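Side-chain contacts in 378aa long hypothetical citrate synthase (Sulfolobus tokodaii, PDB 1VGM), which is a largely helical protein of the citrate synthase family, found here as a pair of identical subunits: residues Asp92-Met97 with Ala209-Leu214; Thr99-Leu104 with Asp202-Ile207; Lys251-Gly256 with Asp302-Lys307. All coordinates share one frame; numbering follows the deposited sequence.

Interaction 1 (Asp92-Met97 with Ala209-Leu214); sequences DAIGMM and AALAAL
Met-97 and Leu-211 make the tight part of this contact between antiparallel helix segments 93-97 and 209-214, axes 9.2 Å apart at closest approach and N-to-C directions 164° apart. The two side chains cross at about a right angle: Met-97 SD lies 3.7 Å from Leu-211 CD2, and Met-97 CG is just as near Leu-211 CD1, so both leucine branches are engaged. Met-97 CG stands anti to its backbone N (chi1 -166°), which sends the thioether toward the partner helix. One turn earlier, the CG2 branch of Ile-94 presses on the backbone of the other helix, 3.3 Å from Leu-211 O. The looser side is at Leu-214: CD2 meets Ile-94 CD1 at 4.2 Å, again crosswise, and the Leu-214 side chain also lies near a bound glycerol. Here helix 93-108 also begins: partly exposed Asp-92 is its N-cap, OD1 taking weak bonds from Ile-94 N (2.8 Å) and Gly-95 N. Trp-343 of helix 331-353 packs on Leu-214, while on the far side of helix 203-214 Ala-212 touches Ala-209 of the second subunit. This is an antiparallel helix pair of the largely helical citrate synthase fold, one side facing the second subunit.

Interaction 2 (Thr99-Leu104 with Asp202-Ile207); sequences TAFGIL and DMYSCI
Asp-202 OD1 takes a salt bridge from Lys-215 NZ of the second subunit and has Ser-205 OG close by at 2.5 Å, a hydroxyl that also reaches Glu-98 OE1 of that subunit. The other oxygen caps helix 203-214, Ser-205 N donating to Asp-202 OD2 over 3.0 Å from above the carboxylate plane. This polar end borders an apolar core in which two aromatic rings are each covered by an aliphatic group of the opposing helix. Leu-104 CB sits over one face of the Tyr-204 ring, 3.9 Å from its centroid, and Leu-104 CD1 reaches Tyr-204 CE2 at 3.5 Å. Phe-101 CD1 comes in at the edge of the tyrosine ring, in its plane, 3.9 Å from Tyr-204 CD2. The phenylalanine in turn carries Ile-207 CG2 over a face, 3.8 Å from the ring centroid; with CG1 beside the backbone N (chi1 -60°), CG2 falls anti to that N. Both aliphatic contacts are CH-pi interactions. The helix segments run antiparallel, 8.2 Å apart at their axes. Helix 117-139 packs on Phe-101, Leu-104 and Tyr-204, helix 78-84 adds Val-80 against Leu-104, and helix 331-353 brings Trp-343 onto Ile-207.

Interaction 3 (Lys251-Gly256 with Asp302-Lys307); sequences KSRLMG and DTFGSK
Arg-253 and Leu-254 both meet the ring of Phe-304, joining the loop after helix 239-249 to the last part of helix 284-304 in the largely helical citrate synthase fold. The arginine offers its NH1, which stands over a face of the ring, offset toward the rim, 4.0 Å from Phe-304 CZ. The two planes are 77° apart, so the guanidinium presents an edge to the ring instead of stacking flat. Its CZ lies 5.1 Å from the ring centroid, a long cation-pi arrangement that gives at most a weak attraction. A bend at chi2 (-72°) brings the end of Arg-253 back toward the helix although its CB points away. Leu-254 takes the more buried place, its CD2 approaching Phe-304 CE1 obliquely at 4.2 Å.

The opposite face of the ring is occupied by Thr-303 CG2, 3.5 Å above the plane and over the centre, so the phenylalanine is sandwiched between a methyl and a guanidinium. A hydrogen bond from Thr-303 OG1 to Leu-299 O holds the threonine side chain in the rotation that sets CG2 over the ring. Further out, Ile-247 of helix 239-249 touches both Leu-254 and Phe-304, and Ile-309 packs on both Arg-253 and Phe-304. The loop itself is pinned by backbone bonds of Ser-252 with Lys-246 and of Gly-256 with Asn-312, and by Gln-229 OE1, bonded to Met-255 N. Just beyond the ring, Lys-307 N bonds to Phe-304 O at 2.9 Å, closing a turn.

In the fold
Interactions 1 and 2 are two levels of one helix pair, 93-108 with 203-214, their centres 11 Å apart. They run into each other where Leu-211 CD1 packs on Phe-101 CD2 at 3.8 Å, and interaction 2 is nested within the chain loop that interaction 1 closes. Both also reach the second subunit, so the pair belongs to the dimer interface. Interaction 3 closes a separate, later loop: its centre is about 30 Å from that of interaction 1 and about 38 Å from that of interaction 2, across the chain's centre from the latter. The glycerol, about 4 Å from the Leu-214 side chain, probably comes from the crystallisation liquor, though such molecules often mark pockets.

Interaction 1 (Asp92-Met97 with Ala209-Leu214)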
loop_
_atom_site.group_PDB
_atom_site.type_symbol
_atom_site.label_atom_id
_atom_site.label_comp_id
_atom_site.label_asym_id
_atom_site.label_seq_id
_atom_site.Cartn_x
_atom_site.Cartn_y
_atom_site.Cartn_z
ATOM N N ASP A 92 13.537 10.201 2.151
ATOM C CA ASP A 92 13.769 8.854 1.664
ATOM C C ASP A 92 13.221 8.675 0.246
ATOM O O ASP A 92 12.087 9.062 -0.046
ATOM C CB ASP A 92 13.113 7.852 2.615
ATOM C CG ASP A 92 13.386 6.425 2.221
ATOM O OD1 ASP A 92 12.857 5.989 1.183
ATOM O OD2 ASP A 92 14.134 5.741 2.939
ATOM N N ALA A 93 14.027 8.088 -0.631
ATOM C CA ALA A 93 13.673 7.992 -2.046
ATOM C C ALA A 93 12.391 7.187 -2.277
ATOM O O ALA A 93 11.584 7.526 -3.136
ATOM C CB ALA A 93 14.818 7.372 -2.829
ATOM N N ILE A 94 12.199 6.122 -1.513
ATOM C CA ILE A 94 10.972 5.343 -1.620
ATOM C C ILE A 94 9.741 6.087 -1.097
ATOM O O ILE A 94 8.644 5.917 -1.627
ATOM C CB ILE A 94 11.089 4.020 -0.863
ATOM C CG1 ILE A 94 12.271 3.218 -1.413
ATOM C CG2 ILE A 94 9.799 3.227 -1.011
ATOM C CD1 ILE A 94 12.109 2.797 -2.878
ATOM N N GLY A 95 9.924 6.901 -0.060
ATOM C CA GLY A 95 8.932 7.917 0.267
ATOM C C GLY A 95 8.550 8.773 -0.930
ATOM O O GLY A 95 7.369 8.982 -1.229
ATOM N N MET A 96 9.555 9.277 -1.630
ATOM C CA MET A 96 9.288 10.134 -2.767
ATOM C C MET A 96 8.626 9.351 -3.901
ATOM O O MET A 96 7.733 9.854 -4.586
ATOM C CB MET A 96 10.588 10.797 -3.222
ATOM C CG MET A 96 11.104 11.840 -2.217
ATOM S SD MET A 96 12.771 12.419 -2.544
ATOM C CE MET A 96 12.515 13.321 -4.074
ATOM N N MET A 97 9.044 8.107 -4.077
ATOM C CA MET A 97 8.503 7.289 -5.149
ATOM C C MET A 97 7.049 6.916 -4.890
ATOM O O MET A 97 6.220 6.979 -5.799
ATOM C CB MET A 97 9.341 6.022 -5.328
ATOM C CG MET A 97 9.060 5.294 -6.631
ATOM S SD MET A 97 10.170 3.905 -6.914
ATOM C CE MET A 97 11.746 4.681 -6.708
ATOM N N ALA A 209 1.097 0.671 -3.088
ATOM C CA ALA A 209 1.043 -0.238 -1.947
ATOM C C ALA A 209 2.360 -0.999 -1.790
ATOM O O ALA A 209 2.930 -1.048 -0.696
ATOM C CB ALA A 209 -0.116 -1.218 -2.125
ATOM N N ALA A 210 2.844 -1.582 -2.888
ATOM C CA ALA A 210 4.124 -2.293 -2.889
ATOM C C ALA A 210 5.230 -1.416 -2.314
ATOM O O ALA A 210 6.055 -1.865 -1.517
ATOM C CB ALA A 210 4.492 -2.724 -4.322
ATOM N N LEU A 211 5.255 -0.161 -2.738
ATOM C CA LEU A 211 6.336 0.739 -2.367
ATOM C C LEU A 211 6.278 1.073 -0.871
ATOM O O LEU A 211 7.309 1.206 -0.210
ATOM C CB LEU A 211 6.248 2.015 -3.214
ATOM C CG LEU A 211 6.681 1.834 -4.679
ATOM C CD1 LEU A 211 6.300 3.069 -5.470
ATOM C CD2 LEU A 211 8.205 1.600 -4.749
ATOM N N ALA A 212 5.070 1.191 -0.336
ATOM C CA ALA A 212 4.905 1.462 1.089
ATOM C C ALA A 212 5.472 0.320 1.952
ATOM O O ALA A 212 6.146 0.550 2.956
ATOM C CB ALA A 212 3.428 1.688 1.402
ATOM N N ALA A 213 5.208 -0.914 1.540
ATOM C CA ALA A 213 5.818 -2.079 2.171
ATOM C C ALA A 213 7.336 -2.113 1.993
ATOM O O ALA A 213 8.069 -2.446 2.925
ATOM C CB ALA A 213 5.198 -3.351 1.605
ATOM N N LEU A 214 7.802 -1.764 0.795
ATOM C CA LEU A 214 9.233 -1.765 0.495
ATOM C C LEU A 214 9.990 -0.747 1.338
ATOM O O LEU A 214 11.174 -0.936 1.629
ATOM C CB LEU A 214 9.473 -1.475 -1.000
ATOM C CG LEU A 214 10.936 -1.434 -1.477
ATOM C CD1 LEU A 214 11.651 -2.737 -1.127
ATOM C CD2 LEU A 214 10.983 -1.200 -2.976
#

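Interaction 2 (Thr99-Leu104 with Asp202-Ile207)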
loop_
_atom_site.group_PDB
_atom_site.type_symbol
_atom_site.label_atom_id
_atom_site.label_comp_id
_atom_site.label_asym_id
_atom_site.label_seq_id
_atom_site.Cartn_x
_atom_site.Cartn_y
_atom_site.Cartn_z
ATOM N N THR A 99 4.937 8.522 -3.186
ATOM C CA THR A 99 4.188 9.756 -3.401
ATOM C C THR A 99 3.942 10.009 -4.883
ATOM O O THR A 99 2.821 10.302 -5.281
ATOM C CB THR A 99 4.927 10.986 -2.828
ATOM O OG1 THR A 99 5.186 10.787 -1.433
ATOM C CG2 THR A 99 4.071 12.237 -3.006
ATOM N N ALA A 100 4.995 9.902 -5.691
ATOM C CA ALA A 100 4.869 10.090 -7.134
ATOM C C ALA A 100 3.821 9.154 -7.720
ATOM O O ALA A 100 3.005 9.566 -8.545
ATOM C CB ALA A 100 6.220 9.864 -7.822
ATOM N N PHE A 101 3.833 7.893 -7.297
ATOM C CA PHE A 101 2.893 6.921 -7.848
ATOM C C PHE A 101 1.460 7.173 -7.391
ATOM O O PHE A 101 0.519 6.743 -8.051
ATOM C CB PHE A 101 3.317 5.496 -7.479
ATOM C CG PHE A 101 4.227 4.864 -8.496
ATOM C CD1 PHE A 101 3.720 3.996 -9.459
ATOM C CD2 PHE A 101 5.584 5.177 -8.518
ATOM C CE1 PHE A 101 4.546 3.456 -10.438
ATOM C CE2 PHE A 101 6.430 4.641 -9.499
ATOM C CZ PHE A 101 5.910 3.780 -10.460
ATOM N N GLY A 102 1.312 7.871 -6.264
ATOM C CA GLY A 102 0.005 8.302 -5.807
ATOM C C GLY A 102 -0.551 9.370 -6.720
ATOM O O GLY A 102 -1.739 9.352 -7.068
ATOM N N ILE A 103 0.314 10.288 -7.140
ATOM C CA ILE A 103 -0.071 11.291 -8.123
ATOM C C ILE A 103 -0.433 10.701 -9.492
ATOM O O ILE A 103 -1.408 11.134 -10.110
ATOM C CB ILE A 103 1.045 12.346 -8.287
ATOM C CG1 ILE A 103 1.145 13.174 -7.002
ATOM C CG2 ILE A 103 0.755 13.246 -9.486
ATOM C CD1 ILE A 103 2.366 14.057 -6.922
ATOM N N LEU A 104 0.329 9.713 -9.962
ATOM C CA LEU A 104 0.004 9.050 -11.224
ATOM C C LEU A 104 -1.349 8.337 -11.144
ATOM O O LEU A 104 -2.169 8.438 -12.057
ATOM C CB LEU A 104 1.102 8.041 -11.612
ATOM C CG LEU A 104 2.513 8.577 -11.902
ATOM C CD1 LEU A 104 3.439 7.436 -12.282
ATOM C CD2 LEU A 104 2.468 9.597 -13.020
ATOM N N ASP A 202 -6.507 0.728 -8.800
ATOM C CA ASP A 202 -5.876 0.963 -10.096
ATOM C C ASP A 202 -4.408 0.546 -10.039
ATOM O O ASP A 202 -3.809 0.503 -8.961
ATOM C CB ASP A 202 -5.987 2.444 -10.480
ATOM C CG ASP A 202 -5.078 3.335 -9.649
ATOM O OD1 ASP A 202 -5.515 3.825 -8.579
ATOM O OD2 ASP A 202 -3.923 3.546 -10.074
ATOM N N MET A 203 -3.835 0.233 -11.196
ATOM C CA MET A 203 -2.508 -0.375 -11.246
ATOM C C MET A 203 -1.463 0.491 -10.524
ATOM O O MET A 203 -0.579 -0.024 -9.826
ATOM C CB MET A 203 -2.093 -0.599 -12.709
ATOM C CG MET A 203 -1.589 -2.002 -12.996
ATOM S SD MET A 203 -1.109 -2.331 -14.707
ATOM C CE MET A 203 -2.425 -3.448 -15.206
ATOM N N TYR A 204 -1.562 1.808 -10.688
ATOM C CA TYR A 204 -0.586 2.710 -10.080
ATOM C C TYR A 204 -0.658 2.663 -8.556
ATOM O O TYR A 204 0.367 2.679 -7.880
ATOM C CB TYR A 204 -0.815 4.147 -10.552
ATOM C CG TYR A 204 -0.320 4.411 -11.949
ATOM C CD1 TYR A 204 -1.212 4.495 -13.015
ATOM C CD2 TYR A 204 1.040 4.577 -12.209
ATOM C CE1 TYR A 204 -0.763 4.738 -14.311
ATOM C CE2 TYR A 204 1.500 4.821 -13.504
ATOM C CZ TYR A 204 0.593 4.900 -14.547
ATOM O OH TYR A 204 1.039 5.142 -15.824
ATOM N N SER A 205 -1.873 2.611 -8.021
ATOM C CA SER A 205 -2.057 2.483 -6.582
ATOM C C SER A 205 -1.618 1.108 -6.060
ATOM O O SER A 205 -1.234 0.984 -4.902
ATOM C CB SER A 205 -3.521 2.736 -6.217
ATOM O OG SER A 205 -3.922 4.042 -6.606
ATOM N N CYS A 206 -1.666 0.080 -6.904
ATOM C CA CYS A 206 -1.136 -1.224 -6.507
ATOM C C CYS A 206 0.373 -1.159 -6.343
ATOM O O CYS A 206 0.944 -1.811 -5.469
ATOM C CB CYS A 206 -1.481 -2.297 -7.539
ATOM S SG CYS A 206 -3.240 -2.641 -7.660
ATOM N N ILE A 207 1.018 -0.359 -7.186
ATOM C CA ILE A 207 2.434 -0.095 -7.018
ATOM C C ILE A 207 2.691 0.805 -5.818
ATOM O O ILE A 207 3.646 0.593 -5.070
ATOM C CB ILE A 207 3.035 0.550 -8.286
ATOM C CG1 ILE A 207 2.866 -0.396 -9.479
ATOM C CG2 ILE A 207 4.517 0.801 -8.084
ATOM C CD1 ILE A 207 3.311 -1.825 -9.189
#

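Interaction 3 (Lys251-Gly256 with Asp302-Lys307)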
loop_
_atom_site.group_PDB
_atom_site.type_symbol
_atom_site.label_atom_id
_atom_site.label_comp_id
_atom_site.label_asym_id
_atom_site.label_seq_id
_atom_site.Cartn_x
_atom_site.Cartn_y
_atom_site.Cartn_z
ATOM N N LYS A 251 29.404 -11.374 16.827
ATOM C CA LYS A 251 28.288 -12.237 16.442
ATOM C C LYS A 251 27.190 -11.490 15.676
ATOM O O LYS A 251 26.032 -11.913 15.646
ATOM C CB LYS A 251 27.702 -12.917 17.687
ATOM C CG LYS A 251 28.736 -13.702 18.493
ATOM C CD LYS A 251 28.100 -14.802 19.336
ATOM C CE LYS A 251 27.562 -14.263 20.654
ATOM N NZ LYS A 251 26.927 -15.332 21.484
ATOM N N SER A 252 27.575 -10.382 15.049
ATOM C CA SER A 252 26.694 -9.624 14.169
ATOM C C SER A 252 26.449 -10.394 12.861
ATOM O O SER A 252 27.244 -11.257 12.485
ATOM C CB SER A 252 27.331 -8.257 13.885
ATOM O OG SER A 252 26.557 -7.484 12.987
ATOM N N ARG A 253 25.347 -10.094 12.174
ATOM C CA ARG A 253 25.041 -10.783 10.921
ATOM C C ARG A 253 25.862 -10.197 9.775
ATOM O O ARG A 253 26.004 -8.981 9.657
ATOM C CB ARG A 253 23.546 -10.682 10.593
ATOM C CG ARG A 253 22.979 -11.912 9.873
ATOM C CD ARG A 253 23.463 -12.014 8.421
ATOM N NE ARG A 253 23.425 -13.382 7.905
ATOM C CZ ARG A 253 24.312 -14.328 8.211
ATOM N NH1 ARG A 253 25.304 -14.074 9.061
ATOM N NH2 ARG A 253 24.208 -15.532 7.666
ATOM N N LEU A 254 26.414 -11.076 8.947
ATOM C CA LEU A 254 27.080 -10.665 7.719
ATOM C C LEU A 254 26.029 -10.353 6.654
ATOM O O LEU A 254 25.358 -11.257 6.153
ATOM C CB LEU A 254 28.015 -11.782 7.230
ATOM C CG LEU A 254 28.801 -11.537 5.934
ATOM C CD1 LEU A 254 29.665 -10.273 6.056
ATOM C CD2 LEU A 254 29.672 -12.758 5.633
ATOM N N MET A 255 25.884 -9.070 6.326
ATOM C CA MET A 255 24.843 -8.611 5.408
ATOM C C MET A 255 25.201 -8.998 3.975
ATOM O O MET A 255 26.333 -8.801 3.542
ATOM C CB MET A 255 24.702 -7.092 5.505
ATOM C CG MET A 255 23.398 -6.606 6.097
ATOM S SD MET A 255 23.016 -7.322 7.707
ATOM C CE MET A 255 21.803 -8.535 7.260
ATOM N N GLY A 256 24.238 -9.547 3.243
ATOM C CA GLY A 256 24.518 -10.001 1.895
ATOM C C GLY A 256 24.805 -11.491 1.837
ATOM O O GLY A 256 25.012 -12.053 0.755
ATOM N N ASP A 302 34.076 -19.572 4.148
ATOM C CA ASP A 302 34.807 -20.412 5.105
ATOM C C ASP A 302 34.034 -20.574 6.413
ATOM O O ASP A 302 34.041 -21.640 7.027
ATOM C CB ASP A 302 36.182 -19.810 5.424
ATOM C CG ASP A 302 37.122 -19.827 4.238
ATOM O OD1 ASP A 302 36.847 -20.553 3.262
ATOM O OD2 ASP A 302 38.145 -19.111 4.286
ATOM N N THR A 303 33.375 -19.508 6.847
ATOM C CA THR A 303 32.711 -19.517 8.148
ATOM C C THR A 303 31.335 -20.177 8.064
ATOM O O THR A 303 30.962 -20.968 8.934
ATOM C CB THR A 303 32.549 -18.087 8.698
ATOM O OG1 THR A 303 33.838 -17.544 8.989
ATOM C CG2 THR A 303 31.733 -18.091 9.972
ATOM N N PHE A 304 30.588 -19.855 7.011
ATOM C CA PHE A 304 29.156 -20.137 6.972
ATOM C C PHE A 304 28.760 -21.134 5.889
ATOM O O PHE A 304 27.638 -21.638 5.885
ATOM C CB PHE A 304 28.372 -18.844 6.762
ATOM C CG PHE A 304 28.532 -17.849 7.872
ATOM C CD1 PHE A 304 29.120 -16.615 7.630
ATOM C CD2 PHE A 304 28.074 -18.135 9.156
ATOM C CE1 PHE A 304 29.238 -15.668 8.636
ATOM C CE2 PHE A 304 28.187 -17.190 10.178
ATOM C CZ PHE A 304 28.775 -15.957 9.917
ATOM N N GLY A 305 29.675 -21.412 4.968
ATOM C CA GLY A 305 29.354 -22.315 3.878
ATOM C C GLY A 305 28.790 -23.627 4.385
ATOM O O GLY A 305 27.846 -24.172 3.816
ATOM N N SER A 306 29.368 -24.129 5.469
ATOM C CA SER A 306 29.025 -25.445 5.983
ATOM C C SER A 306 27.619 -25.453 6.577
ATOM O O SER A 306 27.019 -26.514 6.757
ATOM C CB SER A 306 30.042 -25.877 7.049
ATOM O OG SER A 306 29.705 -25.354 8.321
ATOM N N LYS A 307 27.095 -24.273 6.883
ATOM C CA LYS A 307 25.684 -24.147 7.235
ATOM C C LYS A 307 24.846 -23.711 6.035
ATOM O O LYS A 307 23.752 -23.174 6.199
ATOM C CB LYS A 307 25.509 -23.143 8.377
ATOM C CG LYS A 307 25.745 -23.724 9.763
ATOM C CD LYS A 307 27.173 -24.225 9.925
ATOM C CE LYS A 307 27.476 -24.576 11.376
ATOM N NZ LYS A 307 27.271 -23.407 12.285
#